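Local coordinates for Tat (Twin-arginine translocation) pathway signal sequence containing protein (Mycobacterium tuberculosis, PDB 5IMU) that is of unknown function but carries a Tat-pathway signal sequence by name, its fragment here joining a potassium-binding alpha/beta region to a helical bundle, at residues G165-V170 against G187-L192. Numbering follows the deposited sequence.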
ATOM      1  N   GLY A 165     -10.856  -9.063 -10.928  1.00  9.15           N
ATOM      2  CA  GLY A 165     -10.659  -8.498 -12.252  1.00  7.36           C
ATOM      3  C   GLY A 165     -10.790  -6.987 -12.259  1.00 10.69           C
ATOM      4  O   GLY A 165     -10.068  -6.293 -12.980  1.00 11.54           O
ATOM      5  N   CYS A 166     -11.706  -6.454 -11.447  1.00  8.81           N
ATOM      6  CA  CYS A 166     -11.858  -5.006 -11.364  1.00  8.30           C
ATOM      7  C   CYS A 166     -10.720  -4.364 -10.579  1.00  9.08           C
ATOM      8  O   CYS A 166     -10.325  -3.233 -10.884  1.00 10.45           O
ATOM      9  CB  CYS A 166     -13.206  -4.654 -10.736  1.00  7.36           C
ATOM     10  SG  CYS A 166     -14.624  -4.992 -11.811  1.00 11.60           S
ATOM     11  N   ILE A 167     -10.188  -5.059  -9.572  1.00  8.77           N
ATOM     12  CA  ILE A 167      -9.024  -4.548  -8.850  1.00 10.24           C
ATOM     13  C   ILE A 167      -7.824  -4.455  -9.784  1.00 12.68           C
ATOM     14  O   ILE A 167      -7.112  -3.443  -9.814  1.00 10.21           O
ATOM     15  CB  ILE A 167      -8.718  -5.429  -7.625  1.00  9.36           C
ATOM     16  CG1 ILE A 167      -9.793  -5.244  -6.553  1.00  9.72           C
ATOM     17  CG2 ILE A 167      -7.340  -5.107  -7.068  1.00 14.32           C
ATOM     18  CD1 ILE A 167      -9.714  -6.252  -5.429  1.00 11.96           C
ATOM     19  N   THR A 168      -7.583  -5.512 -10.566  1.00  8.33           N
ATOM     20  CA  THR A 168      -6.472  -5.502 -11.511  1.00 12.93           C
ATOM     21  C   THR A 168      -6.631  -4.385 -12.535  1.00  9.59           C
ATOM     22  O   THR A 168      -5.645  -3.757 -12.940  1.00  9.64           O
ATOM     23  CB  THR A 168      -6.371  -6.861 -12.209  1.00 12.28           C
ATOM     24  OG1 THR A 168      -6.190  -7.889 -11.227  1.00 13.57           O
ATOM     25  CG2 THR A 168      -5.199  -6.884 -13.180  1.00 15.83           C
ATOM     26  N   ALA A 169      -7.869  -4.113 -12.954  1.00  7.18           N
ATOM     27  CA  ALA A 169      -8.097  -3.103 -13.982  1.00  9.21           C
ATOM     28  C   ALA A 169      -7.826  -1.694 -13.460  1.00  9.46           C
ATOM     29  O   ALA A 169      -7.193  -0.886 -14.148  1.00 10.30           O
ATOM     30  CB  ALA A 169      -9.523  -3.217 -14.517  1.00  9.69           C
ATOM     31  N   VAL A 170      -8.303  -1.370 -12.254  1.00 11.24           N
ATOM     32  CA  VAL A 170      -8.037  -0.036 -11.725  1.00 10.62           C
ATOM     33  C   VAL A 170      -6.563   0.110 -11.367  1.00 10.67           C
ATOM     34  O   VAL A 170      -5.994   1.204 -11.483  1.00 11.28           O
ATOM     35  CB  VAL A 170      -8.949   0.285 -10.524  1.00 13.47           C
ATOM     36  CG1 VAL A 170      -8.681  -0.660  -9.363  1.00 12.47           C
ATOM     37  CG2 VAL A 170      -8.754   1.730 -10.088  1.00 14.98           C
ATOM     38  N   GLY A 187      -8.795   5.987  -4.783  1.00 14.76           N
ATOM     39  CA  GLY A 187      -9.788   5.692  -3.765  1.00 12.05           C
ATOM     40  C   GLY A 187     -10.636   4.483  -4.113  1.00 11.56           C
ATOM     41  O   GLY A 187     -10.913   3.641  -3.256  1.00 12.43           O
ATOM     42  N   ASP A 188     -11.052   4.378  -5.377  1.00 12.52           N
ATOM     43  CA  ASP A 188     -11.786   3.196  -5.825  1.00  9.75           C
ATOM     44  C   ASP A 188     -10.955   1.932  -5.636  1.00 11.08           C
ATOM     45  O   ASP A 188     -11.460   0.905  -5.168  1.00 11.72           O
ATOM     46  CB  ASP A 188     -12.190   3.358  -7.290  1.00 13.95           C
ATOM     47  CG  ASP A 188     -13.298   4.376  -7.483  1.00 16.60           C
ATOM     48  OD1 ASP A 188     -13.652   5.073  -6.508  1.00 16.54           O
ATOM     49  OD2 ASP A 188     -13.816   4.483  -8.616  1.00 18.47           O
ATOM     50  N   TRP A 189      -9.676   1.990  -6.016  1.00  9.67           N
ATOM     51  CA  TRP A 189      -8.753   0.880  -5.792  1.00 13.34           C
ATOM     52  C   TRP A 189      -8.737   0.466  -4.324  1.00 10.12           C
ATOM     53  O   TRP A 189      -8.776  -0.726  -3.999  1.00  9.58           O
ATOM     54  CB  TRP A 189      -7.357   1.298  -6.266  1.00 11.11           C
ATOM     55  CG  TRP A 189      -6.325   0.213  -6.377  1.00 13.54           C
ATOM     56  CD1 TRP A 189      -6.470  -1.111  -6.072  1.00 11.44           C
ATOM     57  CD2 TRP A 189      -4.975   0.376  -6.828  1.00  9.72           C
ATOM     58  NE1 TRP A 189      -5.291  -1.781  -6.309  1.00  9.53           N
ATOM     59  CE2 TRP A 189      -4.359  -0.889  -6.773  1.00  9.08           C
ATOM     60  CE3 TRP A 189      -4.230   1.472  -7.274  1.00 12.09           C
ATOM     61  CZ2 TRP A 189      -3.029  -1.087  -7.146  1.00  9.64           C
ATOM     62  CZ3 TRP A 189      -2.914   1.272  -7.646  1.00 13.47           C
ATOM     63  CH2 TRP A 189      -2.327   0.003  -7.580  1.00 13.30           C
ATOM     64  N   MET A 190      -8.705   1.451  -3.419  1.00 11.08           N
ATOM     65  CA  MET A 190      -8.657   1.154  -1.990  1.00 10.38           C
ATOM     66  C   MET A 190      -9.941   0.484  -1.510  1.00 11.45           C
ATOM     67  O   MET A 190      -9.893  -0.486  -0.744  1.00  9.52           O
ATOM     68  CB  MET A 190      -8.399   2.435  -1.197  1.00 10.81           C
ATOM     69  CG  MET A 190      -7.012   3.029  -1.390  1.00  7.36           C
ATOM     70  SD  MET A 190      -6.890   4.701  -0.726  1.00 12.96           S
ATOM     71  CE  MET A 190      -5.135   5.009  -0.895  1.00  9.31           C
ATOM     72  N   LEU A 191     -11.101   0.996  -1.938  1.00 10.18           N
ATOM     73  CA  LEU A 191     -12.367   0.410  -1.507  1.00 11.22           C
ATOM     74  C   LEU A 191     -12.525  -1.016  -2.020  1.00 10.90           C
ATOM     75  O   LEU A 191     -12.981  -1.900  -1.285  1.00 10.73           O
ATOM     76  CB  LEU A 191     -13.539   1.271  -1.976  1.00 11.30           C
ATOM     77  CG  LEU A 191     -14.060   2.360  -1.035  1.00 24.19           C
ATOM     78  CD1 LEU A 191     -15.301   3.017  -1.626  1.00 19.42           C
ATOM     79  CD2 LEU A 191     -14.350   1.805   0.352  1.00 17.19           C
ATOM     80  N   LEU A 192     -12.166  -1.259  -3.282  1.00  8.59           N
ATOM     81  CA  LEU A 192     -12.230  -2.617  -3.810  1.00 11.15           C
ATOM     82  C   LEU A 192     -11.271  -3.542  -3.069  1.00 10.13           C
ATOM     83  O   LEU A 192     -11.594  -4.709  -2.816  1.00  8.91           O
ATOM     84  CB  LEU A 192     -11.925  -2.613  -5.307  1.00 10.38           C
ATOM     85  CG  LEU A 192     -12.861  -1.793  -6.199  1.00 10.96           C
ATOM     86  CD1 LEU A 192     -12.317  -1.710  -7.618  1.00 12.94           C
ATOM     87  CD2 LEU A 192     -14.268  -2.377  -6.195  1.00 11.34           C
TER
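Val-170 carries CG1 between its backbone N and carbonyl carbon (chi1 63°), and Trp-189 holds CG anti to its own N (chi1 -168°); with these torsions the valine methyl meets the root of the indole. CG1 lies 3.9 Å from Trp-189 CB and is equally near CG and hardly farther from CD1, while Val-170 CG2 reaches CB at 4.1 Å, so both valine methyls face Trp-189 CB from the same side. One turn back, Ile-167 is split between two partners. Its CG2 sits 4.0 Å from Trp-189 NE1, the two side chains crossing at about a right angle. Its other branch runs past Leu-192 in the opposite direction: CG1 packs 3.6 Å from Leu-192 CB, and CD1 comes to 3.6 Å from the backbone O of Leu-192. Leu-192 in turn sends CD1 back toward the first helix, 4.1 Å from Cys-166 O and 4.2 Å from Val-170 CG1.

Helices 157-177 and 183-199, consecutive in the chain, meet here as a nearly antiparallel pair in the DUF5631 region, their local axes 9.5 Å apart at 154°. Trp-189 also packs on Lys-171 and Val-174 farther along the first helix, and its ring makes an edge-to-face stack with Trp-54 from the DUF5632 region. Helix 140-151 adds Ile-141 against Cys-166 and Ala-142 against Leu-192. Asp-188 forms a salt bridge with Arg-135 and a hydrogen bond with Ser-137. The touching groups are mainly aliphatic carbons and one indole, so the fit probably depends on side-chain shape rather than polar pairing.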